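Local coordinates for uncharacterized SRPBCC domain-containing protein (Micromonospora chersina, PDB 6V04), which is of unknown function but, as a START/Bet v1-like protein of the dynemicin biosynthetic locus, may act on or bind an intermediate of that pathway, at residues F186-E192 and R261-W266; F197-D201 and F212-P217; W13-M17 and L122-L127. All coordinates share one frame; numbering follows the deposited sequence.

Contact 1 (F186-E192 and R261-W266); sequences FFVVDEE and RFAATW
Asp190 and Arg261 meet side-on: Arg261 NE donates a hydrogen bond to the syn lone pair of Asp190 OD2 (2.8 Å), while Arg261 NH2 reaches Asp190 OD1 at 2.9 Å from 28° out of the carboxylate plane. The carboxylate and guanidinium planes lie 43° apart. A bend at chi3 (64°) swings NE round to the Asp190 carboxylate. Val188 CG1 lies over one guanidinium face, 3.5 Å from Arg261 NH2, and the backbone carbon of Glu192 lies over the opposite one. The other branch of the valine, CG2, sits squarely over the Phe262 ring, 3.7 Å from its centroid, in a CH-pi contact. Beyond it the Phe186 ring runs nearly parallel to that of Phe262 but slid aside, and Phe186 CE2 and CZ come obliquely to Trp266 CZ2.

The second shell fixes the aspartate. Glu192 N bonds to Asp190 OD1 from the carboxylate face opposite Arg261 NH2, closing an Asx turn, and a water joins Asp190 OD2 to the carbonyl of Arg261. Pro194 O takes a further bond from Arg261 NH2. A methionine in place of Arg261 would probably leave the Asp190 carboxylate without its countercharge and freer to turn. Charge pairing thus ties the loop after strand 183-187 to helix 252-277, beside an aromatic core.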
ATOM      1  N   PHE A 186      10.569  -2.611  19.562  1.00 23.50           N
ATOM      2  CA  PHE A 186       9.559  -2.859  18.541  1.00 23.87           C
ATOM      3  C   PHE A 186       9.705  -4.313  18.116  1.00 23.65           C
ATOM      4  O   PHE A 186      10.819  -4.755  17.824  1.00 23.91           O
ATOM      5  CB  PHE A 186       9.773  -1.907  17.359  1.00 25.77           C
ATOM      6  CG  PHE A 186       8.686  -1.931  16.326  1.00 22.38           C
ATOM      7  CD1 PHE A 186       8.664  -2.903  15.338  1.00 22.50           C
ATOM      8  CD2 PHE A 186       7.714  -0.933  16.301  1.00 22.42           C
ATOM      9  CE1 PHE A 186       7.698  -2.919  14.367  1.00 24.67           C
ATOM     10  CE2 PHE A 186       6.731  -0.942  15.328  1.00 24.85           C
ATOM     11  CZ  PHE A 186       6.727  -1.925  14.357  1.00 24.74           C
ATOM     12  N   PHE A 187       8.601  -5.057  18.093  1.00 24.12           N
ATOM     13  CA  PHE A 187       8.637  -6.501  17.864  1.00 24.87           C
ATOM     14  C   PHE A 187       7.992  -6.889  16.542  1.00 24.94           C
ATOM     15  O   PHE A 187       6.910  -6.400  16.194  1.00 24.74           O
ATOM     16  CB  PHE A 187       7.924  -7.240  18.986  1.00 25.96           C
ATOM     17  CG  PHE A 187       8.549  -7.040  20.324  1.00 28.01           C
ATOM     18  CD1 PHE A 187       9.724  -7.689  20.656  1.00 26.83           C
ATOM     19  CD2 PHE A 187       7.976  -6.195  21.246  1.00 29.16           C
ATOM     20  CE1 PHE A 187      10.314  -7.508  21.898  1.00 31.98           C
ATOM     21  CE2 PHE A 187       8.563  -6.000  22.485  1.00 28.67           C
ATOM     22  CZ  PHE A 187       9.728  -6.669  22.814  1.00 28.45           C
ATOM     23  N   VAL A 188       8.662  -7.784  15.819  1.00 25.43           N
ATOM     24  CA  VAL A 188       8.149  -8.411  14.607  1.00 25.94           C
ATOM     25  C   VAL A 188       8.050  -9.896  14.919  1.00 27.32           C
ATOM     26  O   VAL A 188       9.063 -10.611  14.923  1.00 27.99           O
ATOM     27  CB  VAL A 188       9.044  -8.153  13.391  1.00 25.70           C
ATOM     28  CG1 VAL A 188       8.515  -8.873  12.170  1.00 27.52           C
ATOM     29  CG2 VAL A 188       9.129  -6.649  13.117  1.00 24.64           C
ATOM     30  N   VAL A 189       6.840 -10.366  15.177  1.00 27.94           N
ATOM     31  CA  VAL A 189       6.609 -11.709  15.696  1.00 29.41           C
ATOM     32  C   VAL A 189       6.095 -12.573  14.546  1.00 33.42           C
ATOM     33  O   VAL A 189       4.926 -12.487  14.155  1.00 35.79           O
ATOM     34  CB  VAL A 189       5.642 -11.688  16.885  1.00 31.13           C
ATOM     35  CG1 VAL A 189       5.449 -13.094  17.446  1.00 37.07           C
ATOM     36  CG2 VAL A 189       6.140 -10.736  17.961  1.00 32.69           C
ATOM     37  N   ASP A 190       6.964 -13.415  14.003  1.00 31.51           N
ATOM     38  CA  ASP A 190       6.610 -14.320  12.918  1.00 32.96           C
ATOM     39  C   ASP A 190       7.572 -15.501  12.987  1.00 35.52           C
ATOM     40  O   ASP A 190       8.191 -15.741  14.027  1.00 36.92           O
ATOM     41  CB  ASP A 190       6.618 -13.573  11.571  1.00 32.28           C
ATOM     42  CG  ASP A 190       7.954 -12.957  11.245  1.00 40.28           C
ATOM     43  OD1 ASP A 190       8.968 -13.358  11.846  1.00 33.54           O
ATOM     44  OD2 ASP A 190       7.995 -12.056  10.378  1.00 34.13           O
ATOM     45  N   GLU A 191       7.710 -16.246  11.896  1.00 36.05           N
ATOM     46  CA  GLU A 191       8.553 -17.438  11.921  1.00 38.00           C
ATOM     47  C   GLU A 191      10.001 -17.162  11.523  1.00 41.87           C
ATOM     48  O   GLU A 191      10.775 -18.114  11.365  1.00 44.99           O
ATOM     49  CB  GLU A 191       7.951 -18.524  11.030  1.00 42.85           C
ATOM     50  CG  GLU A 191       6.604 -19.020  11.541  1.00 52.37           C
ATOM     51  CD  GLU A 191       6.169 -20.328  10.907  1.00 69.96           C
ATOM     52  OE1 GLU A 191       6.719 -20.692   9.846  1.00 76.71           O
ATOM     53  OE2 GLU A 191       5.279 -20.995  11.475  1.00 74.11           O
ATOM     54  N   GLU A 192      10.394 -15.898  11.411  1.00 41.37           N
ATOM     55  CA  GLU A 192      11.742 -15.480  11.025  1.00 41.35           C
ATOM     56  C   GLU A 192      12.355 -14.603  12.115  1.00 40.64           C
ATOM     57  O   GLU A 192      11.750 -14.347  13.161  1.00 47.70           O
ATOM     58  CB  GLU A 192      11.711 -14.727   9.691  1.00 43.27           C
ATOM     59  CG  GLU A 192      11.177 -15.557   8.532  1.00 63.36           C
ATOM     60  CD  GLU A 192      10.746 -14.707   7.350  1.00 74.59           C
ATOM     61  OE1 GLU A 192       9.678 -14.064   7.434  1.00 77.34           O
ATOM     62  OE2 GLU A 192      11.478 -14.679   6.338  1.00 74.76           O
ATOM     63  N   ARG A 261       8.477  -8.297   6.174  1.00 22.44           N
ATOM     64  CA  ARG A 261       8.055  -8.659   7.523  1.00 22.79           C
ATOM     65  C   ARG A 261       7.471  -7.467   8.266  1.00 21.20           C
ATOM     66  O   ARG A 261       6.469  -7.601   8.982  1.00 22.53           O
ATOM     67  CB  ARG A 261       9.230  -9.231   8.303  1.00 24.40           C
ATOM     68  CG  ARG A 261       9.771 -10.543   7.747  1.00 27.72           C
ATOM     69  CD  ARG A 261      11.009 -10.985   8.511  1.00 27.49           C
ATOM     70  NE  ARG A 261      10.682 -11.286   9.905  1.00 27.48           N
ATOM     71  CZ  ARG A 261      11.419 -10.958  10.962  1.00 29.01           C
ATOM     72  NH1 ARG A 261      12.576 -10.316  10.828  1.00 37.26           N
ATOM     73  NH2 ARG A 261      11.006 -11.302  12.170  1.00 27.90           N
ATOM     74  N   PHE A 262       8.103  -6.301   8.143  1.00 21.25           N
ATOM     75  CA  PHE A 262       7.551  -5.116   8.785  1.00 21.27           C
ATOM     76  C   PHE A 262       6.233  -4.704   8.148  1.00 21.22           C
ATOM     77  O   PHE A 262       5.340  -4.224   8.855  1.00 21.72           O
ATOM     78  CB  PHE A 262       8.565  -3.976   8.742  1.00 20.06           C
ATOM     79  CG  PHE A 262       9.560  -4.000   9.875  1.00 20.57           C
ATOM     80  CD1 PHE A 262      10.676  -4.818   9.824  1.00 20.96           C
ATOM     81  CD2 PHE A 262       9.392  -3.194  10.985  1.00 21.90           C
ATOM     82  CE1 PHE A 262      11.600  -4.825  10.857  1.00 22.71           C
ATOM     83  CE2 PHE A 262      10.317  -3.192  12.017  1.00 22.93           C
ATOM     84  CZ  PHE A 262      11.420  -4.012  11.959  1.00 21.71           C
ATOM     85  N   ALA A 263       6.060  -4.902   6.836  1.00 20.47           N
ATOM     86  CA  ALA A 263       4.768  -4.571   6.227  1.00 20.26           C
ATOM     87  C   ALA A 263       3.648  -5.417   6.819  1.00 22.16           C
ATOM     88  O   ALA A 263       2.541  -4.918   7.075  1.00 22.33           O
ATOM     89  CB  ALA A 263       4.836  -4.753   4.710  1.00 22.12           C
ATOM     90  N   ALA A 264       3.905  -6.707   7.027  1.00 20.78           N
ATOM     91  CA  ALA A 264       2.897  -7.564   7.633  1.00 21.67           C
ATOM     92  C   ALA A 264       2.621  -7.133   9.064  1.00 23.53           C
ATOM     93  O   ALA A 264       1.479  -7.217   9.540  1.00 23.01           O
ATOM     94  CB  ALA A 264       3.371  -9.012   7.587  1.00 24.40           C
ATOM     95  N   THR A 265       3.658  -6.679   9.768  1.00 21.74           N
ATOM     96  CA  THR A 265       3.481  -6.210  11.139  1.00 21.74           C
ATOM     97  C   THR A 265       2.601  -4.971  11.170  1.00 22.42           C
ATOM     98  O   THR A 265       1.690  -4.864  12.002  1.00 23.01           O
ATOM     99  CB  THR A 265       4.840  -5.928  11.769  1.00 22.30           C
ATOM    100  OG1 THR A 265       5.550  -7.165  11.885  1.00 27.03           O
ATOM    101  CG2 THR A 265       4.712  -5.337  13.155  1.00 24.05           C
ATOM    102  N   TRP A 266       2.854  -4.016  10.270  1.00 20.93           N
ATOM    103  CA  TRP A 266       2.037  -2.809  10.241  1.00 19.54           C
ATOM    104  C   TRP A 266       0.609  -3.117   9.815  1.00 23.59           C
ATOM    105  O   TRP A 266      -0.333  -2.509  10.334  1.00 22.74           O
ATOM    106  CB  TRP A 266       2.664  -1.761   9.324  1.00 19.89           C
ATOM    107  CG  TRP A 266       3.777  -1.030  10.001  1.00 20.47           C
ATOM    108  CD1 TRP A 266       5.117  -1.105   9.717  1.00 21.69           C
ATOM    109  CD2 TRP A 266       3.658  -0.129  11.117  1.00 21.02           C
ATOM    110  NE1 TRP A 266       5.820  -0.299  10.570  1.00 22.37           N
ATOM    111  CE2 TRP A 266       4.951   0.306  11.443  1.00 20.97           C
ATOM    112  CE3 TRP A 266       2.575   0.350  11.864  1.00 22.53           C
ATOM    113  CZ2 TRP A 266       5.202   1.190  12.481  1.00 23.34           C
ATOM    114  CZ3 TRP A 266       2.820   1.244  12.890  1.00 23.52           C
ATOM    115  CH2 TRP A 266       4.116   1.666  13.186  1.00 25.05           C
TER
HETATM  116  O   HOH W   1       5.954 -10.492   9.700  1.00 38.24           O

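Contact 2 (F197-D201 and F212-P217)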
ATOM      1  N   PHE A 197      13.607  -5.462  18.000  1.00 24.37           N
ATOM      2  CA  PHE A 197      14.322  -4.337  17.425  1.00 23.77           C
ATOM      3  C   PHE A 197      14.351  -3.172  18.406  1.00 25.38           C
ATOM      4  O   PHE A 197      13.353  -2.885  19.077  1.00 25.90           O
ATOM      5  CB  PHE A 197      13.657  -3.890  16.115  1.00 23.19           C
ATOM      6  CG  PHE A 197      13.680  -4.942  15.056  1.00 23.68           C
ATOM      7  CD1 PHE A 197      12.723  -5.945  15.034  1.00 24.16           C
ATOM      8  CD2 PHE A 197      14.672  -4.950  14.096  1.00 23.90           C
ATOM      9  CE1 PHE A 197      12.752  -6.931  14.068  1.00 24.90           C
ATOM     10  CE2 PHE A 197      14.711  -5.935  13.130  1.00 24.66           C
ATOM     11  CZ  PHE A 197      13.746  -6.929  13.112  1.00 25.18           C
ATOM     12  N   THR A 198      15.491  -2.487  18.460  1.00 24.34           N
ATOM     13  CA  THR A 198      15.627  -1.305  19.302  1.00 23.67           C
ATOM     14  C   THR A 198      14.838  -0.126  18.730  1.00 25.65           C
ATOM     15  O   THR A 198      14.978   0.229  17.553  1.00 25.96           O
ATOM     16  CB  THR A 198      17.092  -0.920  19.433  1.00 25.99           C
ATOM     17  OG1 THR A 198      17.822  -1.994  20.042  1.00 29.87           O
ATOM     18  CG2 THR A 198      17.237   0.330  20.286  1.00 31.96           C
ATOM     19  N   LEU A 199      14.046   0.507  19.584  1.00 24.55           N
ATOM     20  CA  LEU A 199      13.252   1.677  19.230  1.00 23.42           C
ATOM     21  C   LEU A 199      13.919   2.891  19.863  1.00 27.93           C
ATOM     22  O   LEU A 199      14.286   2.851  21.045  1.00 31.66           O
ATOM     23  CB  LEU A 199      11.816   1.503  19.725  1.00 25.81           C
ATOM     24  CG  LEU A 199      10.782   2.531  19.268  1.00 28.05           C
ATOM     25  CD1 LEU A 199       9.392   1.935  19.292  1.00 31.28           C
ATOM     26  CD2 LEU A 199      10.845   3.748  20.170  1.00 33.58           C
ATOM     27  N   ARG A 200      14.096   3.952  19.079  1.00 25.15           N
ATOM     28  CA  ARG A 200      14.778   5.163  19.517  1.00 27.33           C
ATOM     29  C   ARG A 200      13.960   6.392  19.137  1.00 26.37           C
ATOM     30  O   ARG A 200      13.130   6.361  18.226  1.00 27.06           O
ATOM     31  CB  ARG A 200      16.171   5.318  18.889  1.00 32.83           C
ATOM     32  CG  ARG A 200      17.127   4.159  19.115  1.00 47.50           C
ATOM     33  CD  ARG A 200      17.599   4.047  20.561  1.00 78.20           C
ATOM     34  NE  ARG A 200      19.003   3.643  20.635  1.00 91.02           N
ATOM     35  CZ  ARG A 200      19.559   3.009  21.665  1.00 99.73           C
ATOM     36  NH1 ARG A 200      18.836   2.681  22.728  1.00 99.91           N
ATOM     37  NH2 ARG A 200      20.847   2.691  21.626  1.00106.59           N
ATOM     38  N   ASP A 201      14.260   7.501  19.814  1.00 28.50           N
ATOM     39  CA  ASP A 201      13.739   8.820  19.440  1.00 30.89           C
ATOM     40  C   ASP A 201      12.211   8.856  19.414  1.00 30.58           C
ATOM     41  O   ASP A 201      11.598   9.482  18.545  1.00 30.02           O
ATOM     42  CB  ASP A 201      14.313   9.261  18.093  1.00 31.54           C
ATOM     43  CG  ASP A 201      15.829   9.406  18.130  1.00 45.82           C
ATOM     44  OD1 ASP A 201      16.359   9.808  19.185  1.00 51.50           O
ATOM     45  OD2 ASP A 201      16.486   9.112  17.111  1.00 53.92           O
ATOM     46  N   PHE A 212       9.223   7.812  15.462  1.00 23.28           N
ATOM     47  CA  PHE A 212      10.280   7.082  16.148  1.00 23.15           C
ATOM     48  C   PHE A 212      11.136   6.401  15.097  1.00 21.85           C
ATOM     49  O   PHE A 212      10.777   6.326  13.921  1.00 24.75           O
ATOM     50  CB  PHE A 212       9.731   6.071  17.181  1.00 24.81           C
ATOM     51  CG  PHE A 212       8.782   5.050  16.616  1.00 23.91           C
ATOM     52  CD1 PHE A 212       9.245   3.849  16.117  1.00 22.15           C
ATOM     53  CD2 PHE A 212       7.414   5.273  16.616  1.00 24.07           C
ATOM     54  CE1 PHE A 212       8.370   2.912  15.608  1.00 22.80           C
ATOM     55  CE2 PHE A 212       6.538   4.349  16.101  1.00 24.35           C
ATOM     56  CZ  PHE A 212       7.010   3.155  15.600  1.00 25.70           C
ATOM     57  N   ALA A 213      12.277   5.893  15.548  1.00 24.21           N
ATOM     58  CA  ALA A 213      13.223   5.202  14.694  1.00 24.94           C
ATOM     59  C   ALA A 213      13.318   3.764  15.162  1.00 24.60           C
ATOM     60  O   ALA A 213      13.176   3.482  16.353  1.00 24.97           O
ATOM     61  CB  ALA A 213      14.596   5.861  14.746  1.00 27.87           C
ATOM     62  N   VAL A 214      13.505   2.855  14.213  1.00 22.67           N
ATOM     63  CA  VAL A 214      13.759   1.450  14.532  1.00 20.37           C
ATOM     64  C   VAL A 214      15.121   1.066  13.974  1.00 22.10           C
ATOM     65  O   VAL A 214      15.362   1.162  12.761  1.00 23.14           O
ATOM     66  CB  VAL A 214      12.652   0.535  13.995  1.00 21.65           C
ATOM     67  CG1 VAL A 214      12.945  -0.912  14.382  1.00 24.12           C
ATOM     68  CG2 VAL A 214      11.303   0.960  14.536  1.00 24.50           C
ATOM     69  N   GLU A 215      16.009   0.639  14.866  1.00 23.30           N
ATOM     70  CA  GLU A 215      17.339   0.200  14.484  1.00 24.18           C
ATOM     71  C   GLU A 215      17.259  -1.202  13.912  1.00 24.04           C
ATOM     72  O   GLU A 215      16.485  -2.031  14.394  1.00 25.71           O
ATOM     73  CB  GLU A 215      18.273   0.184  15.691  1.00 28.29           C
ATOM     74  CG  GLU A 215      18.495   1.500  16.365  1.00 28.88           C
ATOM     75  CD  GLU A 215      19.506   1.398  17.497  1.00 37.49           C
ATOM     76  OE1 GLU A 215      19.969   0.271  17.792  1.00 38.55           O
ATOM     77  OE2 GLU A 215      19.828   2.445  18.091  1.00 43.30           O
ATOM     78  N   ILE A 216      18.091  -1.471  12.913  1.00 23.86           N
ATOM     79  CA  ILE A 216      18.169  -2.769  12.257  1.00 23.33           C
ATOM     80  C   ILE A 216      19.562  -3.343  12.501  1.00 23.39           C
ATOM     81  O   ILE A 216      20.556  -2.721  12.116  1.00 24.99           O
ATOM     82  CB  ILE A 216      17.891  -2.653  10.750  1.00 23.40           C
ATOM     83  CG1 ILE A 216      16.532  -1.962  10.506  1.00 23.95           C
ATOM     84  CG2 ILE A 216      17.964  -4.019  10.095  1.00 27.18           C
ATOM     85  CD1 ILE A 216      15.330  -2.717  11.074  1.00 23.12           C
ATOM     86  N   PRO A 217      19.691  -4.513  13.127  1.00 26.80           N
ATOM     87  CA  PRO A 217      21.021  -5.098  13.336  1.00 28.58           C
ATOM     88  C   PRO A 217      21.801  -5.209  12.036  1.00 28.58           C
ATOM     89  O   PRO A 217      21.309  -5.735  11.030  1.00 32.13           O
ATOM     90  CB  PRO A 217      20.708  -6.473  13.935  1.00 30.40           C
ATOM     91  CG  PRO A 217      19.363  -6.316  14.562  1.00 30.44           C
ATOM     92  CD  PRO A 217      18.627  -5.380  13.664  1.00 28.07           C
TER
HETATM   93  O   HOH W   2      17.532  -3.340  16.641  1.00 25.57           O
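Phe197 and Thr198 face Val214 and Glu215 across an antiparallel beta hairpin, strands 196-205 and 209-214, within the second seven-stranded antiparallel sheet, whose strand order repeats that of the first, consistent with a second Bet v1-like unit. The Arg200–Ala213 pair is hydrogen-bonded in both directions, Ala213 N to Arg200 O at 2.8 Å and Arg200 N to Ala213 O, and Glu215 N continues the ladder to Thr198 O. Leu199 and Val214 form the non-hydrogen-bonded pair between these rungs.

The tight side is apolar and turned toward helix 252-277. Leu199 CD1 rests over the face of the Phe212 ring, 4.1 Å from its centroid; Phe212 takes the uncommon first torsion, CG between backbone N and carbonyl carbon (57°), which swings its ring back beneath the leucine. Farther along, Val214 CG1 presses on Phe197 CB at 3.5 Å, and Ile216 CD1 comes obliquely to the same phenylalanine ring. Leu258 of the helix packs against both Phe197 and Ile216.

The other side is looser and more exposed. Glu215 runs extended alongside Thr198, its OE1 lying 3.5 Å from Thr198 CB, and its carboxylate stands almost perpendicular (89°) to the guanidinium of the poorly ordered Arg200. Their salt bridge, Arg200 NE to Glu215 OE2, is bent to 122° at the hydrogen, a weak bond. Where the strands diverge, a water accepts from Thr198 N and donates to Glu215 O at 2.8 Å.

Contact 3 (W13-M17 and L122-L127); sequences WVRVM and LKAGWL
Val16 drives its two methyl branches into the surface of helix 116-139. CG1 meets Leu127 CD2 at 3.5 Å, and CG2 settles among Trp126 CB, 3.9 Å away, Lys123 CG and the flank of Leu127. With Val16 CG1 anti to the backbone N (162°), CG1 points at Leu127 CD2 and CG2 at the start of the Trp126 side chain. Val14, two residues earlier on the same face of the strand, makes the second bump. Its CG1 lies against the helix backbone itself, 3.8 Å from Lys123 CA, and also approaches Trp126 CD1 obliquely, whereas its CG2 reaches Leu122 CD2 at 4.2 Å. Each valine thus fits a hollow: Leu122, Lys123 and Trp126 line the one that takes Val14, and Lys123, Trp126 and Leu127 the one that takes Val16.

Lys123 runs extended past Val16 and bends only at its last torsion (chi4 66°), which brings NZ to within 3.1 Å of Arg15 O. A water accepts from both Lys123 NZ and Arg15 N, bridging lysine and strand backbone along the more exposed edge of the contact.

The strand segment and the helix segment run nearly the same way, 24° apart, with axes 8.5 Å from each other. Strand 14-20 is an outermost strand of its sheet, bonded to strand 103-110, whose Asp109 accepts a hydrogen bond from Trp126 NE1; the long helix lies over this sheet as in the Bet v1-like helix-grip fold.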
ATOM      1  N   TRP A  13     -10.118  12.585  -6.499  1.00 35.45           N
ATOM      2  CA  TRP A  13     -10.230  11.765  -7.700  1.00 33.58           C
ATOM      3  C   TRP A  13      -8.933  11.815  -8.498  1.00 33.67           C
ATOM      4  O   TRP A  13      -8.607  12.832  -9.115  1.00 35.25           O
ATOM      5  CB  TRP A  13     -11.410  12.267  -8.518  1.00 33.87           C
ATOM      6  CG  TRP A  13     -11.669  11.593  -9.800  1.00 32.20           C
ATOM      7  CD1 TRP A  13     -11.147  10.426 -10.261  1.00 30.90           C
ATOM      8  CD2 TRP A  13     -12.552  12.074 -10.812  1.00 34.50           C
ATOM      9  NE1 TRP A  13     -11.657  10.151 -11.518  1.00 34.21           N
ATOM     10  CE2 TRP A  13     -12.519  11.151 -11.871  1.00 35.76           C
ATOM     11  CE3 TRP A  13     -13.363  13.205 -10.921  1.00 37.82           C
ATOM     12  CZ2 TRP A  13     -13.278  11.320 -13.027  1.00 36.63           C
ATOM     13  CZ3 TRP A  13     -14.106  13.376 -12.065  1.00 35.28           C
ATOM     14  CH2 TRP A  13     -14.054  12.432 -13.107  1.00 34.56           C
ATOM     15  N   VAL A  14      -8.191  10.712  -8.489  1.00 31.99           N
ATOM     16  CA  VAL A  14      -6.954  10.610  -9.243  1.00 31.85           C
ATOM     17  C   VAL A  14      -7.272  10.068 -10.627  1.00 30.39           C
ATOM     18  O   VAL A  14      -7.990   9.072 -10.763  1.00 28.50           O
ATOM     19  CB  VAL A  14      -5.948   9.711  -8.508  1.00 30.87           C
ATOM     20  CG1 VAL A  14      -4.765   9.430  -9.398  1.00 31.93           C
ATOM     21  CG2 VAL A  14      -5.519  10.387  -7.217  1.00 32.57           C
ATOM     22  N   ARG A  15      -6.763  10.742 -11.654  1.00 31.31           N
ATOM     23  CA  ARG A  15      -6.959  10.347 -13.044  1.00 30.14           C
ATOM     24  C   ARG A  15      -5.599  10.312 -13.719  1.00 31.69           C
ATOM     25  O   ARG A  15      -4.876  11.314 -13.711  1.00 34.17           O
ATOM     26  CB  ARG A  15      -7.881  11.319 -13.780  1.00 35.31           C
ATOM     27  CG  ARG A  15      -9.290  11.311 -13.296  1.00 34.66           C
ATOM     28  CD  ARG A  15      -9.945  12.663 -13.550  1.00 51.00           C
ATOM     29  NE  ARG A  15      -9.897  13.474 -12.339  1.00 65.95           N
ATOM     30  CZ  ARG A  15      -9.693  14.786 -12.302  1.00 67.98           C
ATOM     31  NH1 ARG A  15      -9.501  15.479 -13.420  1.00 75.71           N
ATOM     32  NH2 ARG A  15      -9.671  15.405 -11.130  1.00 64.93           N
ATOM     33  N   VAL A  16      -5.240   9.158 -14.277  1.00 34.09           N
ATOM     34  CA  VAL A  16      -3.965   8.963 -14.955  1.00 31.85           C
ATOM     35  C   VAL A  16      -4.247   8.286 -16.289  1.00 32.97           C
ATOM     36  O   VAL A  16      -5.183   7.492 -16.414  1.00 39.58           O
ATOM     37  CB  VAL A  16      -2.981   8.130 -14.098  1.00 32.43           C
ATOM     38  CG1 VAL A  16      -1.854   7.571 -14.943  1.00 47.11           C
ATOM     39  CG2 VAL A  16      -2.421   8.984 -12.970  1.00 35.01           C
ATOM     40  N   MET A  17      -3.445   8.622 -17.297  1.00 35.03           N
ATOM     41  CA  MET A  17      -3.602   8.060 -18.629  1.00 35.79           C
ATOM     42  C   MET A  17      -2.241   7.650 -19.173  1.00 37.34           C
ATOM     43  O   MET A  17      -1.210   8.223 -18.811  1.00 41.94           O
ATOM     44  CB  MET A  17      -4.258   9.061 -19.613  1.00 36.90           C
ATOM     45  CG  MET A  17      -5.692   9.448 -19.297  1.00 62.90           C
ATOM     46  SD  MET A  17      -5.846  10.748 -18.052  1.00 83.83           S
ATOM     47  CE  MET A  17      -7.443  11.442 -18.480  1.00 84.09           C
ATOM     48  N   LEU A 122      -0.614   8.865  -4.600  1.00 30.48           N
ATOM     49  CA  LEU A 122      -1.425   7.940  -5.378  1.00 29.72           C
ATOM     50  C   LEU A 122      -1.300   8.218  -6.870  1.00 28.75           C
ATOM     51  O   LEU A 122      -1.244   7.283  -7.678  1.00 29.91           O
ATOM     52  CB  LEU A 122      -2.879   8.028  -4.914  1.00 30.25           C
ATOM     53  CG  LEU A 122      -3.805   6.902  -5.342  1.00 36.14           C
ATOM     54  CD1 LEU A 122      -3.223   5.535  -4.999  1.00 41.00           C
ATOM     55  CD2 LEU A 122      -5.146   7.088  -4.661  1.00 39.98           C
ATOM     56  N   LYS A 123      -1.253   9.491  -7.263  1.00 30.14           N
ATOM     57  CA  LYS A 123      -1.010   9.799  -8.667  1.00 30.89           C
ATOM     58  C   LYS A 123       0.338   9.251  -9.115  1.00 34.09           C
ATOM     59  O   LYS A 123       0.440   8.625 -10.178  1.00 30.31           O
ATOM     60  CB  LYS A 123      -1.078  11.304  -8.902  1.00 35.17           C
ATOM     61  CG  LYS A 123      -1.107  11.675 -10.373  1.00 48.41           C
ATOM     62  CD  LYS A 123      -1.217  13.181 -10.564  1.00 63.56           C
ATOM     63  CE  LYS A 123      -1.324  13.551 -12.034  1.00 78.60           C
ATOM     64  NZ  LYS A 123      -2.590  13.057 -12.649  1.00 84.78           N
ATOM     65  N   ALA A 124       1.377   9.444  -8.300  1.00 29.00           N
ATOM     66  CA  ALA A 124       2.692   8.920  -8.646  1.00 30.09           C
ATOM     67  C   ALA A 124       2.662   7.402  -8.746  1.00 27.70           C
ATOM     68  O   ALA A 124       3.293   6.819  -9.640  1.00 29.71           O
ATOM     69  CB  ALA A 124       3.724   9.367  -7.611  1.00 31.77           C
ATOM     70  N   GLY A 125       1.923   6.752  -7.841  1.00 26.88           N
ATOM     71  CA  GLY A 125       1.815   5.301  -7.877  1.00 27.25           C
ATOM     72  C   GLY A 125       1.179   4.790  -9.149  1.00 25.72           C
ATOM     73  O   GLY A 125       1.658   3.830  -9.758  1.00 27.34           O
ATOM     74  N   TRP A 126       0.090   5.432  -9.578  1.00 25.35           N
ATOM     75  CA  TRP A 126      -0.555   5.010 -10.818  1.00 24.90           C
ATOM     76  C   TRP A 126       0.280   5.356 -12.044  1.00 26.89           C
ATOM     77  O   TRP A 126       0.252   4.612 -13.032  1.00 28.64           O
ATOM     78  CB  TRP A 126      -1.949   5.638 -10.925  1.00 27.09           C
ATOM     79  CG  TRP A 126      -2.993   4.884 -10.147  1.00 23.91           C
ATOM     80  CD1 TRP A 126      -3.723   5.336  -9.090  1.00 27.67           C
ATOM     81  CD2 TRP A 126      -3.413   3.540 -10.376  1.00 27.50           C
ATOM     82  NE1 TRP A 126      -4.568   4.357  -8.644  1.00 28.11           N
ATOM     83  CE2 TRP A 126      -4.400   3.241  -9.417  1.00 27.06           C
ATOM     84  CE3 TRP A 126      -3.050   2.562 -11.294  1.00 28.31           C
ATOM     85  CZ2 TRP A 126      -5.021   2.004  -9.358  1.00 25.77           C
ATOM     86  CZ3 TRP A 126      -3.676   1.336 -11.234  1.00 30.07           C
ATOM     87  CH2 TRP A 126      -4.651   1.071 -10.272  1.00 30.10           C
ATOM     88  N   LEU A 127       1.041   6.455 -12.006  1.00 27.17           N
ATOM     89  CA  LEU A 127       1.929   6.752 -13.125  1.00 28.78           C
ATOM     90  C   LEU A 127       3.018   5.694 -13.244  1.00 28.24           C
ATOM     91  O   LEU A 127       3.431   5.337 -14.353  1.00 30.20           O
ATOM     92  CB  LEU A 127       2.549   8.140 -12.963  1.00 29.58           C
ATOM     93  CG  LEU A 127       1.625   9.319 -13.286  1.00 42.52           C
ATOM     94  CD1 LEU A 127       2.325  10.625 -12.945  1.00 55.14           C
ATOM     95  CD2 LEU A 127       1.224   9.297 -14.750  1.00 47.94           C
TER
HETATM   96  O   HOH W   3      -5.310  13.243 -11.234  1.00 46.52           O

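Contacts 1 and 2 belong to one sheet and touch directly, with centres 14 Å apart. Phe186 N probably bonds to Phe197 O (2.8 Å) between neighbouring strands, and the Phe197 ring meets Phe262 edge-to-face, so a single apolar layer runs from the hairpin to helix 252-277. Along the chain, the hairpin of contact 2 falls between the two segments of contact 1. Contact 3 belongs to the other sheet and its own long helix, on the opposite side of the chain's centre, about 30 Å from contact 1 and 33 Å from contact 2 between centres. All three lie away from Gln149, a magnesium-binding residue.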